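Local coordinates for protein fructosamine deglycase FrlB (Bacillus subtilis, PDB 3EUA) that catalyses the conversion of a range of fructosamine 6-phosphates to glucose 6-phosphate and a free amino acid, at residues S36-K44 and T136-I144; S194-Y205 and I222-Y232. All coordinates share one frame; numbering follows the deposited sequence.

Overall arrangement
The two contacts lie one in each SIS unit, and both segments of interaction 1 precede those of interaction 2. Interaction 1 packs the turn after helix 35-38 and the start of helix 41-50 against helix 137-153, beside the five-stranded parallel sheet of the first unit. Interaction 2 pairs strands 197-200 and 226-228 at one margin of the four-stranded parallel sheet of the second. Their centres are about 19 Å apart, yet they touch where P42 packs on A203 and Y41 on Y205, so the two units meet. Helix 288-313 touches side chains of both contacts. Interaction 1 is buried near the chain's centre, whereas interaction 2 also joins the second subunit through Y197, H223 and H228.

Interaction 1 of 2, residues S36-K44 and T136-I144; sequences SSAIMYPSK and TNYGVLYQI
I39 lies over one face of the Y138 ring in a CH-pi contact, its CB 3.9 Å from the ring centroid and 19° off the normal. The branch CG2 reaches Y138 CZ at 3.7 Å, while CG1, held between the backbone N and the carbonyl carbon (chi1 76°), lies against L141 CD2 and carries CD1 on to N137 CB. P42 CG comes to the edge of the same Y138 ring. Cutting the Y138 ring back to an alanine is likely to leave I39 without the aromatic face it packs on and to open a gap beside P42.

L141 supplies the other apolar patch: its CD2 meets M40 CG at 3.6 Å, the two side chains crossing at about a right angle. S43 OG approaches L141 CG at 3.4 Å and sits at the edge of the Y142 ring. P42 CB comes within 3.2 Å of Y142 OH, a hydroxyl whose hydrogen bond goes to Y293 O.

Polar linkage is indirect: one water lies between S36 OG, at 3.1 Å, and N137 ND2, from which it accepts.

Helix 288-313 touches the rings of Y138 and Y142 through L297, and L141 rests on I79 of strand 76-82 and M107 of strand 103-108, so the pair sits between helix 288-313 and these two strands.

Interaction 2 of 2, residues S194-Y205 and I222-Y232; sequences SIIYTMASGANY and IHSHAIHAGEY
M199 carries its CG anti to the backbone N (chi1 176°) and runs extended beyond it, which delivers SE to one face of the Y232 ring. The same extended start in Y205, with CG opposite its N, swings the ring across to the second strand, where OH reaches A226 O. The first is a Met-aromatic contact in selenomethionine form: SE stands 3.6 Å from the Y232 centroid, 21° off the normal and offset toward the rim, the side chains crossing at about a right angle. In the second, Y205 OH donates to A226 O over 2.8 Å, with that oxygen in the plane of the ring at its edge.

The backbones pair in parallel. T198 N gives an almost straight bond to H225 O, and I227 N returns one to T198 O at 2.8 Å; further along, A229 N donates to A200 O. With helix 205-220 between the strands, this is the beta-alpha-beta unit of the second SIS repeat, in which 226-228 is the outermost strand on its side of the sheet within this chain. On the helix side T198 OG1 lies 3.2 Å from A226 CB and bonds to S212 of that helix, while M199 and I227 occupy the other face.

Toward the start of the strands, Y197 CE1 packs obliquely on H225 CB at 3.7 Å, and I227 CD1 sits over the centre of the H225 imidazole. Y197 OH bonds to H223 of the second subunit. At the other end of the pair, H228 NE2 lies against S201 CB and bonds to E63 of the second subunit.

Interaction 1 of 2, residues S36-K44 and T136-I144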
ATOM      1  N   SER A  36       5.777  10.408   7.718  1.00 21.43           N
ATOM      2  CA  SER A  36       7.064  10.508   6.986  1.00 21.62           C
ATOM      3  C   SER A  36       7.182   9.501   5.874  1.00 21.51           C
ATOM      4  O   SER A  36       7.974   9.726   4.979  1.00 22.41           O
ATOM      5  CB  SER A  36       8.261  10.404   7.913  1.00 21.80           C
ATOM      6  OG  SER A  36       8.341  11.594   8.656  1.00 22.65           O
ATOM      7  N   SER A  37       6.474   8.372   5.980  1.00 20.91           N
ATOM      8  CA  SER A  37       6.441   7.377   4.914  1.00 20.57           C
ATOM      9  C   SER A  37       5.513   7.912   3.846  1.00 20.21           C
ATOM     10  O   SER A  37       5.829   7.836   2.657  1.00 19.79           O
ATOM     11  CB  SER A  37       5.929   6.041   5.410  1.00 21.05           C
ATOM     12  OG  SER A  37       5.860   5.072   4.373  1.00 21.27           O
ATOM     13  N   ALA A  38       4.376   8.491   4.266  1.00 19.88           N
ATOM     14  CA  ALA A  38       3.386   9.002   3.291  1.00 19.49           C
ATOM     15  C   ALA A  38       3.966  10.032   2.337  1.00 19.78           C
ATOM     16  O   ALA A  38       3.604  10.058   1.165  1.00 20.45           O
ATOM     17  CB  ALA A  38       2.196   9.582   3.997  1.00 19.76           C
ATOM     18  N   ILE A  39       4.869  10.889   2.816  1.00 19.68           N
ATOM     19  CA  ILE A  39       5.450  11.911   1.935  1.00 19.65           C
ATOM     20  C   ILE A  39       6.303  11.315   0.822  1.00 20.16           C
ATOM     21  O   ILE A  39       6.666  12.011  -0.108  1.00 20.31           O
ATOM     22  CB  ILE A  39       6.299  12.988   2.671  1.00 19.96           C
ATOM     23  CG1 ILE A  39       7.691  12.464   3.088  1.00 20.83           C
ATOM     24  CG2 ILE A  39       5.500  13.623   3.837  1.00 17.76           C
ATOM     25  CD1 ILE A  39       8.649  13.630   3.446  1.00 20.61           C
HETATM   26  N   MSE A  40       6.641  10.036   0.923  1.00 20.62           N
HETATM   27  CA  MSE A  40       7.462   9.383  -0.101  1.00 21.59           C
HETATM   28  C   MSE A  40       6.711   8.727  -1.252  1.00 20.99           C
HETATM   29  O   MSE A  40       7.335   8.285  -2.232  1.00 19.33           O
HETATM   30  CB  MSE A  40       8.365   8.348   0.544  1.00 21.43           C
HETATM   31  CG  MSE A  40       9.518   8.982   1.335  1.00 25.12           C
HETATM   32 SE   MSE A  40      10.458   7.727   2.428  0.75 27.47          SE
HETATM   33  CE  MSE A  40      11.422   9.052   3.409  1.00 26.89           C
ATOM     34  N   TYR A  41       5.383   8.655  -1.150  1.00 20.81           N
ATOM     35  CA  TYR A  41       4.597   8.006  -2.170  1.00 21.10           C
ATOM     36  C   TYR A  41       4.768   8.684  -3.531  1.00 20.44           C
ATOM     37  O   TYR A  41       4.903   7.997  -4.549  1.00 21.05           O
ATOM     38  CB  TYR A  41       3.119   7.893  -1.776  1.00 22.67           C
ATOM     39  CG  TYR A  41       2.835   6.811  -0.752  1.00 24.67           C
ATOM     40  CD1 TYR A  41       3.495   6.765   0.468  1.00 26.79           C
ATOM     41  CD2 TYR A  41       1.837   5.897  -0.956  1.00 27.58           C
ATOM     42  CE1 TYR A  41       3.197   5.787   1.413  1.00 28.43           C
ATOM     43  CE2 TYR A  41       1.525   4.929  -0.005  1.00 28.32           C
ATOM     44  CZ  TYR A  41       2.206   4.880   1.166  1.00 27.99           C
ATOM     45  OH  TYR A  41       1.915   3.917   2.115  1.00 29.96           O
ATOM     46  N   PRO A  42       4.747  10.022  -3.581  1.00 20.20           N
ATOM     47  CA  PRO A  42       4.969  10.714  -4.857  1.00 19.54           C
ATOM     48  C   PRO A  42       6.348  10.392  -5.463  1.00 19.75           C
ATOM     49  O   PRO A  42       6.492  10.257  -6.660  1.00 19.66           O
ATOM     50  CB  PRO A  42       4.913  12.180  -4.463  1.00 19.69           C
ATOM     51  CG  PRO A  42       4.193  12.208  -3.216  1.00 19.83           C
ATOM     52  CD  PRO A  42       4.434  10.964  -2.504  1.00 20.18           C
ATOM     53  N   SER A  43       7.365  10.259  -4.609  1.00 20.03           N
ATOM     54  CA  SER A  43       8.711   9.915  -5.101  1.00 19.40           C
ATOM     55  C   SER A  43       8.756   8.520  -5.716  1.00 19.62           C
ATOM     56  O   SER A  43       9.561   8.273  -6.625  1.00 19.27           O
ATOM     57  CB  SER A  43       9.728  10.064  -3.988  1.00 19.94           C
ATOM     58  OG  SER A  43       9.892  11.451  -3.681  1.00 19.49           O
ATOM     59  N   LYS A  44       7.966   7.577  -5.166  1.00 19.97           N
ATOM     60  CA  LYS A  44       7.865   6.226  -5.743  1.00 19.55           C
ATOM     61  C   LYS A  44       7.203   6.360  -7.117  1.00 18.94           C
ATOM     62  O   LYS A  44       7.665   5.752  -8.110  1.00 18.86           O
ATOM     63  CB  LYS A  44       7.146   5.263  -4.770  1.00 19.99           C
ATOM     64  CG  LYS A  44       6.735   3.881  -5.292  1.00 21.04           C
ATOM     65  CD  LYS A  44       7.806   3.096  -5.993  1.00 23.09           C
ATOM     66  CE  LYS A  44       7.279   1.727  -6.473  1.00 23.46           C
ATOM     67  NZ  LYS A  44       8.207   1.031  -7.414  1.00 21.17           N
ATOM     68  N   THR A 136      10.664  22.568   2.266  1.00 20.28           N
ATOM     69  CA  THR A 136       9.898  21.705   3.150  1.00 19.63           C
ATOM     70  C   THR A 136      10.326  20.253   2.949  1.00 19.66           C
ATOM     71  O   THR A 136      11.095  19.934   2.057  1.00 19.22           O
ATOM     72  CB  THR A 136       8.364  21.794   2.879  1.00 19.90           C
ATOM     73  OG1 THR A 136       8.110  21.341   1.556  1.00 19.04           O
ATOM     74  CG2 THR A 136       7.763  23.241   3.097  1.00 19.19           C
ATOM     75  N   ASN A 137       9.814  19.367   3.793  1.00 20.02           N
ATOM     76  CA  ASN A 137      10.125  17.935   3.686  1.00 19.55           C
ATOM     77  C   ASN A 137       9.837  17.417   2.254  1.00 19.46           C
ATOM     78  O   ASN A 137      10.678  16.778   1.616  1.00 18.47           O
ATOM     79  CB  ASN A 137       9.449  17.101   4.786  1.00 19.94           C
ATOM     80  CG  ASN A 137       7.919  17.253   4.840  1.00 20.57           C
ATOM     81  OD1 ASN A 137       7.323  18.021   4.090  1.00 21.45           O
ATOM     82  ND2 ASN A 137       7.275  16.473   5.734  1.00 24.79           N
ATOM     83  N   TYR A 138       8.675  17.744   1.707  1.00 19.41           N
ATOM     84  CA  TYR A 138       8.398  17.340   0.324  1.00 19.18           C
ATOM     85  C   TYR A 138       9.389  17.959  -0.683  1.00 19.41           C
ATOM     86  O   TYR A 138       9.771  17.304  -1.700  1.00 19.33           O
ATOM     87  CB  TYR A 138       7.005  17.748  -0.073  1.00 20.42           C
ATOM     88  CG  TYR A 138       5.859  16.840   0.368  1.00 20.87           C
ATOM     89  CD1 TYR A 138       5.553  15.701  -0.361  1.00 19.56           C
ATOM     90  CD2 TYR A 138       5.029  17.189   1.425  1.00 21.22           C
ATOM     91  CE1 TYR A 138       4.498  14.882  -0.026  1.00 20.94           C
ATOM     92  CE2 TYR A 138       3.928  16.364   1.780  1.00 21.88           C
ATOM     93  CZ  TYR A 138       3.684  15.207   1.053  1.00 23.11           C
ATOM     94  OH  TYR A 138       2.628  14.390   1.375  1.00 21.15           O
ATOM     95  N   GLY A 139       9.791  19.212  -0.429  1.00 18.63           N
ATOM     96  CA  GLY A 139      10.727  19.923  -1.319  1.00 18.68           C
ATOM     97  C   GLY A 139      12.076  19.283  -1.357  1.00 18.71           C
ATOM     98  O   GLY A 139      12.599  18.986  -2.425  1.00 18.88           O
ATOM     99  N   VAL A 140      12.634  19.059  -0.171  1.00 18.53           N
ATOM    100  CA  VAL A 140      13.968  18.468  -0.021  1.00 18.30           C
ATOM    101  C   VAL A 140      13.989  17.059  -0.577  1.00 18.19           C
ATOM    102  O   VAL A 140      14.949  16.660  -1.192  1.00 18.04           O
ATOM    103  CB  VAL A 140      14.426  18.502   1.480  1.00 18.27           C
ATOM    104  CG1 VAL A 140      15.613  17.587   1.747  1.00 18.96           C
ATOM    105  CG2 VAL A 140      14.732  19.968   1.935  1.00 18.18           C
ATOM    106  N   LEU A 141      12.911  16.317  -0.360  1.00 18.47           N
ATOM    107  CA  LEU A 141      12.810  14.948  -0.869  1.00 18.84           C
ATOM    108  C   LEU A 141      12.903  14.946  -2.392  1.00 18.85           C
ATOM    109  O   LEU A 141      13.625  14.130  -2.982  1.00 19.12           O
ATOM    110  CB  LEU A 141      11.514  14.289  -0.400  1.00 19.58           C
ATOM    111  CG  LEU A 141      11.218  12.865  -0.906  1.00 20.11           C
ATOM    112  CD1 LEU A 141      12.457  12.000  -0.843  1.00 20.29           C
ATOM    113  CD2 LEU A 141      10.068  12.259  -0.075  1.00 19.17           C
ATOM    114  N   TYR A 142      12.175  15.837  -3.037  1.00 19.07           N
ATOM    115  CA  TYR A 142      12.270  15.946  -4.489  1.00 18.96           C
ATOM    116  C   TYR A 142      13.651  16.441  -4.983  1.00 19.28           C
ATOM    117  O   TYR A 142      14.112  16.042  -6.049  1.00 19.68           O
ATOM    118  CB  TYR A 142      11.138  16.797  -5.092  1.00 19.72           C
ATOM    119  CG  TYR A 142       9.833  16.081  -5.381  1.00 18.23           C
ATOM    120  CD1 TYR A 142       9.738  14.675  -5.417  1.00 20.44           C
ATOM    121  CD2 TYR A 142       8.748  16.803  -5.879  1.00 22.14           C
ATOM    122  CE1 TYR A 142       8.545  14.035  -5.775  1.00 18.95           C
ATOM    123  CE2 TYR A 142       7.532  16.167  -6.251  1.00 19.42           C
ATOM    124  CZ  TYR A 142       7.445  14.794  -6.178  1.00 19.97           C
ATOM    125  OH  TYR A 142       6.295  14.174  -6.544  1.00 19.45           O
ATOM    126  N   GLN A 143      14.313  17.319  -4.245  1.00 18.72           N
ATOM    127  CA  GLN A 143      15.675  17.710  -4.630  1.00 18.92           C
ATOM    128  C   GLN A 143      16.558  16.450  -4.715  1.00 18.58           C
ATOM    129  O   GLN A 143      17.317  16.245  -5.690  1.00 18.38           O
ATOM    130  CB  GLN A 143      16.263  18.698  -3.620  1.00 18.65           C
ATOM    131  CG  GLN A 143      15.568  20.055  -3.509  1.00 19.38           C
ATOM    132  CD  GLN A 143      16.149  20.911  -2.389  1.00 20.24           C
ATOM    133  OE1 GLN A 143      17.347  20.885  -2.151  1.00 21.31           O
ATOM    134  NE2 GLN A 143      15.303  21.694  -1.720  1.00 20.58           N
ATOM    135  N   ILE A 144      16.437  15.593  -3.699  1.00 18.66           N
ATOM    136  CA  ILE A 144      17.178  14.334  -3.646  1.00 18.41           C
ATOM    137  C   ILE A 144      16.778  13.383  -4.785  1.00 18.85           C
ATOM    138  O   ILE A 144      17.633  12.820  -5.496  1.00 18.59           O
ATOM    139  CB  ILE A 144      16.938  13.591  -2.305  1.00 18.22           C
ATOM    140  CG1 ILE A 144      17.416  14.457  -1.115  1.00 19.01           C
ATOM    141  CG2 ILE A 144      17.657  12.243  -2.317  1.00 18.89           C
ATOM    142  CD1 ILE A 144      17.107  13.916   0.328  1.00 17.68           C
TER
HETATM  143  O   HOH W   1       8.437  14.562   7.799  1.00 28.12           O

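Interaction 2 of 2, residues S194-Y205 and I222-Y232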
ATOM      1  N   SER A 194     -18.268  10.774  12.684  1.00 23.89           N
ATOM      2  CA  SER A 194     -17.369   9.816  13.328  1.00 23.51           C
ATOM      3  C   SER A 194     -16.371   9.158  12.368  1.00 22.13           C
ATOM      4  O   SER A 194     -15.313   8.684  12.822  1.00 21.22           O
ATOM      5  CB  SER A 194     -18.207   8.730  14.008  1.00 23.90           C
ATOM      6  OG  SER A 194     -18.934   7.982  13.043  1.00 25.63           O
ATOM      7  N   ILE A 195     -16.728   9.094  11.077  1.00 20.55           N
ATOM      8  CA  ILE A 195     -15.882   8.495  10.061  1.00 20.11           C
ATOM      9  C   ILE A 195     -15.838   9.360   8.812  1.00 18.87           C
ATOM     10  O   ILE A 195     -16.849   9.879   8.367  1.00 18.00           O
ATOM     11  CB  ILE A 195     -16.337   7.040   9.680  1.00 20.06           C
ATOM     12  CG1 ILE A 195     -15.342   6.421   8.695  1.00 20.85           C
ATOM     13  CG2 ILE A 195     -17.746   7.058   9.102  1.00 21.38           C
ATOM     14  CD1 ILE A 195     -15.469   4.917   8.479  1.00 20.43           C
ATOM     15  N   ILE A 196     -14.646   9.530   8.256  1.00 18.06           N
ATOM     16  CA  ILE A 196     -14.487  10.308   7.037  1.00 17.69           C
ATOM     17  C   ILE A 196     -13.463   9.592   6.183  1.00 18.02           C
ATOM     18  O   ILE A 196     -12.313   9.409   6.608  1.00 18.13           O
ATOM     19  CB  ILE A 196     -13.984  11.739   7.270  1.00 17.15           C
ATOM     20  CG1 ILE A 196     -14.916  12.530   8.202  1.00 17.55           C
ATOM     21  CG2 ILE A 196     -13.808  12.448   5.886  1.00 15.65           C
ATOM     22  CD1 ILE A 196     -14.333  13.905   8.696  1.00 18.66           C
ATOM     23  N   TYR A 197     -13.890   9.147   5.009  1.00 17.66           N
ATOM     24  CA  TYR A 197     -12.991   8.473   4.068  1.00 17.60           C
ATOM     25  C   TYR A 197     -12.223   9.471   3.245  1.00 17.34           C
ATOM     26  O   TYR A 197     -12.641  10.616   3.086  1.00 17.32           O
ATOM     27  CB  TYR A 197     -13.803   7.589   3.113  1.00 17.40           C
ATOM     28  CG  TYR A 197     -14.344   6.334   3.726  1.00 18.26           C
ATOM     29  CD1 TYR A 197     -13.587   5.174   3.702  1.00 18.37           C
ATOM     30  CD2 TYR A 197     -15.592   6.285   4.332  1.00 17.67           C
ATOM     31  CE1 TYR A 197     -14.054   3.984   4.271  1.00 18.27           C
ATOM     32  CE2 TYR A 197     -16.075   5.095   4.898  1.00 17.54           C
ATOM     33  CZ  TYR A 197     -15.301   3.945   4.853  1.00 18.99           C
ATOM     34  OH  TYR A 197     -15.742   2.753   5.405  1.00 18.07           O
ATOM     35  N   THR A 198     -11.055   9.059   2.756  1.00 17.34           N
ATOM     36  CA  THR A 198     -10.303   9.849   1.821  1.00 17.23           C
ATOM     37  C   THR A 198     -10.126   8.938   0.604  1.00 17.32           C
ATOM     38  O   THR A 198     -10.304   7.689   0.692  1.00 17.94           O
ATOM     39  CB  THR A 198      -8.931  10.324   2.332  1.00 17.83           C
ATOM     40  OG1 THR A 198      -8.078   9.191   2.579  1.00 16.81           O
ATOM     41  CG2 THR A 198      -9.081  11.205   3.585  1.00 16.06           C
HETATM   42  N   MSE A 199      -9.832   9.543  -0.531  1.00 17.87           N
HETATM   43  CA  MSE A 199      -9.635   8.794  -1.769  1.00 18.38           C
HETATM   44  C   MSE A 199      -8.797   9.541  -2.807  1.00 17.59           C
HETATM   45  O   MSE A 199      -8.960  10.712  -3.006  1.00 18.26           O
HETATM   46  CB  MSE A 199     -10.995   8.408  -2.342  1.00 19.46           C
HETATM   47  CG  MSE A 199     -10.935   7.723  -3.651  1.00 19.19           C
HETATM   48 SE   MSE A 199     -12.496   6.655  -4.070  0.75 19.97          SE
HETATM   49  CE  MSE A 199     -12.035   6.819  -5.709  1.00 18.86           C
ATOM     50  N   ALA A 200      -7.883   8.831  -3.446  1.00 17.67           N
ATOM     51  CA  ALA A 200      -6.999   9.385  -4.481  1.00 17.34           C
ATOM     52  C   ALA A 200      -6.242   8.219  -5.149  1.00 17.84           C
ATOM     53  O   ALA A 200      -6.424   7.054  -4.754  1.00 17.50           O
ATOM     54  CB  ALA A 200      -6.025  10.400  -3.903  1.00 17.47           C
ATOM     55  N   SER A 201      -5.456   8.527  -6.180  1.00 18.15           N
ATOM     56  CA  SER A 201      -4.651   7.532  -6.898  1.00 19.09           C
ATOM     57  C   SER A 201      -3.294   8.108  -7.292  1.00 18.91           C
ATOM     58  O   SER A 201      -2.956   9.250  -6.964  1.00 17.92           O
ATOM     59  CB  SER A 201      -5.390   7.026  -8.149  1.00 19.83           C
ATOM     60  OG  SER A 201      -5.572   8.067  -9.091  1.00 21.15           O
ATOM     61  N   GLY A 202      -2.469   7.278  -7.906  1.00 18.92           N
ATOM     62  CA  GLY A 202      -1.163   7.729  -8.380  1.00 19.41           C
ATOM     63  C   GLY A 202      -0.300   8.426  -7.354  1.00 19.06           C
ATOM     64  O   GLY A 202      -0.170   7.963  -6.235  1.00 19.27           O
ATOM     65  N   ALA A 203       0.249   9.577  -7.727  1.00 19.58           N
ATOM     66  CA  ALA A 203       1.143  10.357  -6.883  1.00 19.18           C
ATOM     67  C   ALA A 203       0.448  11.055  -5.729  1.00 19.36           C
ATOM     68  O   ALA A 203       1.124  11.598  -4.871  1.00 18.97           O
ATOM     69  CB  ALA A 203       1.889  11.372  -7.722  1.00 19.98           C
ATOM     70  N   ASN A 204      -0.894  11.045  -5.722  1.00 19.27           N
ATOM     71  CA  ASN A 204      -1.689  11.705  -4.690  1.00 19.17           C
ATOM     72  C   ASN A 204      -2.133  10.762  -3.574  1.00 19.23           C
ATOM     73  O   ASN A 204      -2.678  11.219  -2.555  1.00 19.34           O
ATOM     74  CB  ASN A 204      -2.963  12.282  -5.363  1.00 20.20           C
ATOM     75  CG  ASN A 204      -2.656  12.947  -6.683  1.00 21.35           C
ATOM     76  OD1 ASN A 204      -3.034  12.457  -7.752  1.00 26.22           O
ATOM     77  ND2 ASN A 204      -1.867  13.990  -6.629  1.00 19.38           N
ATOM     78  N   TYR A 205      -1.937   9.447  -3.749  1.00 19.40           N
ATOM     79  CA  TYR A 205      -2.425   8.472  -2.774  1.00 19.17           C
ATOM     80  C   TYR A 205      -1.823   8.672  -1.395  1.00 18.91           C
ATOM     81  O   TYR A 205      -2.543   8.592  -0.410  1.00 19.68           O
ATOM     82  CB  TYR A 205      -2.265   7.013  -3.256  1.00 19.91           C
ATOM     83  CG  TYR A 205      -2.812   6.047  -2.196  1.00 21.20           C
ATOM     84  CD1 TYR A 205      -4.181   5.907  -2.017  1.00 21.96           C
ATOM     85  CD2 TYR A 205      -1.968   5.361  -1.327  1.00 23.11           C
ATOM     86  CE1 TYR A 205      -4.703   5.097  -1.051  1.00 20.58           C
ATOM     87  CE2 TYR A 205      -2.495   4.511  -0.340  1.00 22.47           C
ATOM     88  CZ  TYR A 205      -3.863   4.401  -0.210  1.00 22.60           C
ATOM     89  OH  TYR A 205      -4.402   3.607   0.768  1.00 23.62           O
ATOM     90  N   ILE A 222     -10.843  10.563  14.577  1.00 18.67           N
ATOM     91  CA  ILE A 222     -11.920  10.364  13.628  1.00 18.42           C
ATOM     92  C   ILE A 222     -11.530   9.146  12.813  1.00 18.43           C
ATOM     93  O   ILE A 222     -10.403   9.079  12.323  1.00 18.07           O
ATOM     94  CB  ILE A 222     -12.096  11.582  12.727  1.00 17.94           C
ATOM     95  CG1 ILE A 222     -12.577  12.770  13.564  1.00 19.48           C
ATOM     96  CG2 ILE A 222     -13.096  11.304  11.653  1.00 19.13           C
ATOM     97  CD1 ILE A 222     -12.686  14.044  12.822  1.00 19.03           C
ATOM     98  N   HIS A 223     -12.446   8.190  12.670  1.00 18.71           N
ATOM     99  CA  HIS A 223     -12.153   6.993  11.886  1.00 18.53           C
ATOM    100  C   HIS A 223     -11.916   7.380  10.444  1.00 18.81           C
ATOM    101  O   HIS A 223     -12.613   8.254   9.911  1.00 18.35           O
ATOM    102  CB  HIS A 223     -13.306   6.002  11.955  1.00 18.48           C
ATOM    103  CG  HIS A 223     -13.620   5.542  13.344  1.00 19.15           C
ATOM    104  ND1 HIS A 223     -12.762   4.752  14.078  1.00 17.30           N
ATOM    105  CD2 HIS A 223     -14.722   5.719  14.112  1.00 19.21           C
ATOM    106  CE1 HIS A 223     -13.296   4.507  15.259  1.00 19.10           C
ATOM    107  NE2 HIS A 223     -14.497   5.065  15.299  1.00 19.13           N
ATOM    108  N   SER A 224     -10.959   6.736   9.778  1.00 19.11           N
ATOM    109  CA  SER A 224     -10.758   7.017   8.348  1.00 19.49           C
ATOM    110  C   SER A 224     -10.171   5.777   7.655  1.00 19.88           C
ATOM    111  O   SER A 224      -9.971   4.713   8.274  1.00 20.75           O
ATOM    112  CB  SER A 224      -9.909   8.279   8.128  1.00 19.72           C
ATOM    113  OG  SER A 224      -9.979   8.771   6.785  1.00 20.64           O
ATOM    114  N   HIS A 225      -9.958   5.923   6.360  1.00 19.83           N
ATOM    115  CA  HIS A 225      -9.430   4.875   5.474  1.00 18.84           C
ATOM    116  C   HIS A 225      -9.176   5.589   4.195  1.00 18.55           C
ATOM    117  O   HIS A 225     -10.067   6.285   3.718  1.00 19.06           O
ATOM    118  CB  HIS A 225     -10.518   3.851   5.176  1.00 18.92           C
ATOM    119  CG  HIS A 225     -10.068   2.657   4.387  1.00 15.04           C
ATOM    120  ND1 HIS A 225     -10.871   1.543   4.240  1.00 18.30           N
ATOM    121  CD2 HIS A 225      -8.882   2.343   3.807  1.00 19.49           C
ATOM    122  CE1 HIS A 225     -10.222   0.632   3.526  1.00 20.70           C
ATOM    123  NE2 HIS A 225      -9.011   1.092   3.251  1.00 18.76           N
ATOM    124  N   ALA A 226      -7.994   5.442   3.625  1.00 18.51           N
ATOM    125  CA  ALA A 226      -7.676   6.062   2.348  1.00 18.29           C
ATOM    126  C   ALA A 226      -7.900   5.016   1.271  1.00 18.22           C
ATOM    127  O   ALA A 226      -7.121   4.106   1.118  1.00 17.70           O
ATOM    128  CB  ALA A 226      -6.237   6.579   2.282  1.00 17.48           C
ATOM    129  N   ILE A 227      -8.948   5.199   0.500  1.00 17.93           N
ATOM    130  CA  ILE A 227      -9.275   4.269  -0.577  1.00 19.06           C
ATOM    131  C   ILE A 227      -8.517   4.626  -1.854  1.00 18.64           C
ATOM    132  O   ILE A 227      -8.533   5.743  -2.273  1.00 19.73           O
ATOM    133  CB  ILE A 227     -10.804   4.288  -0.927  1.00 19.10           C
ATOM    134  CG1 ILE A 227     -11.662   4.146   0.337  1.00 20.52           C
ATOM    135  CG2 ILE A 227     -11.146   3.193  -1.973  1.00 18.57           C
ATOM    136  CD1 ILE A 227     -11.327   2.964   1.127  1.00 21.71           C
ATOM    137  N   HIS A 228      -7.883   3.665  -2.490  1.00 19.51           N
ATOM    138  CA  HIS A 228      -7.248   3.935  -3.763  1.00 19.19           C
ATOM    139  C   HIS A 228      -8.388   4.048  -4.809  1.00 19.31           C
ATOM    140  O   HIS A 228      -9.314   3.211  -4.870  1.00 19.11           O
ATOM    141  CB  HIS A 228      -6.211   2.872  -4.114  1.00 19.99           C
ATOM    142  CG  HIS A 228      -5.599   3.068  -5.464  1.00 19.71           C
ATOM    143  ND1 HIS A 228      -6.212   2.641  -6.622  1.00 22.91           N
ATOM    144  CD2 HIS A 228      -4.453   3.674  -5.848  1.00 24.22           C
ATOM    145  CE1 HIS A 228      -5.463   2.966  -7.657  1.00 24.67           C
ATOM    146  NE2 HIS A 228      -4.406   3.627  -7.217  1.00 23.92           N
ATOM    147  N   ALA A 229      -8.362   5.115  -5.595  1.00 19.48           N
ATOM    148  CA  ALA A 229      -9.437   5.393  -6.579  1.00 19.82           C
ATOM    149  C   ALA A 229      -9.730   4.285  -7.581  1.00 20.50           C
ATOM    150  O   ALA A 229     -10.867   4.167  -8.047  1.00 21.65           O
ATOM    151  CB  ALA A 229      -9.181   6.678  -7.302  1.00 19.85           C
ATOM    152  N   GLY A 230      -8.727   3.499  -7.936  1.00 21.07           N
ATOM    153  CA  GLY A 230      -8.950   2.336  -8.834  1.00 21.73           C
ATOM    154  C   GLY A 230      -9.643   1.190  -8.064  1.00 22.18           C
ATOM    155  O   GLY A 230     -10.688   0.663  -8.485  1.00 22.66           O
ATOM    156  N   GLU A 231      -9.064   0.842  -6.910  1.00 21.03           N
ATOM    157  CA  GLU A 231      -9.578  -0.219  -6.028  1.00 21.00           C
ATOM    158  C   GLU A 231     -11.051  -0.038  -5.593  1.00 20.51           C
ATOM    159  O   GLU A 231     -11.760  -1.029  -5.367  1.00 20.15           O
ATOM    160  CB  GLU A 231      -8.673  -0.303  -4.788  1.00 21.31           C
ATOM    161  CG  GLU A 231      -7.234  -0.876  -5.025  1.00 23.41           C
ATOM    162  CD  GLU A 231      -7.249  -2.355  -5.383  1.00 25.81           C
ATOM    163  OE1 GLU A 231      -7.101  -3.166  -4.441  1.00 25.77           O
ATOM    164  OE2 GLU A 231      -7.511  -2.711  -6.562  1.00 23.62           O
ATOM    165  N   TYR A 232     -11.455   1.227  -5.436  1.00 19.84           N
ATOM    166  CA  TYR A 232     -12.809   1.662  -5.069  1.00 19.13           C
ATOM    167  C   TYR A 232     -13.911   0.875  -5.743  1.00 18.40           C
ATOM    168  O   TYR A 232     -14.834   0.409  -5.089  1.00 18.89           O
ATOM    169  CB  TYR A 232     -12.956   3.127  -5.497  1.00 18.15           C
ATOM    170  CG  TYR A 232     -14.247   3.867  -5.122  1.00 18.26           C
ATOM    171  CD1 TYR A 232     -14.620   4.021  -3.781  1.00 19.18           C
ATOM    172  CD2 TYR A 232     -15.022   4.509  -6.085  1.00 17.48           C
ATOM    173  CE1 TYR A 232     -15.735   4.738  -3.405  1.00 17.41           C
ATOM    174  CE2 TYR A 232     -16.142   5.260  -5.707  1.00 19.09           C
ATOM    175  CZ  TYR A 232     -16.486   5.364  -4.361  1.00 17.61           C
ATOM    176  OH  TYR A 232     -17.599   6.092  -3.965  1.00 20.06           O
TER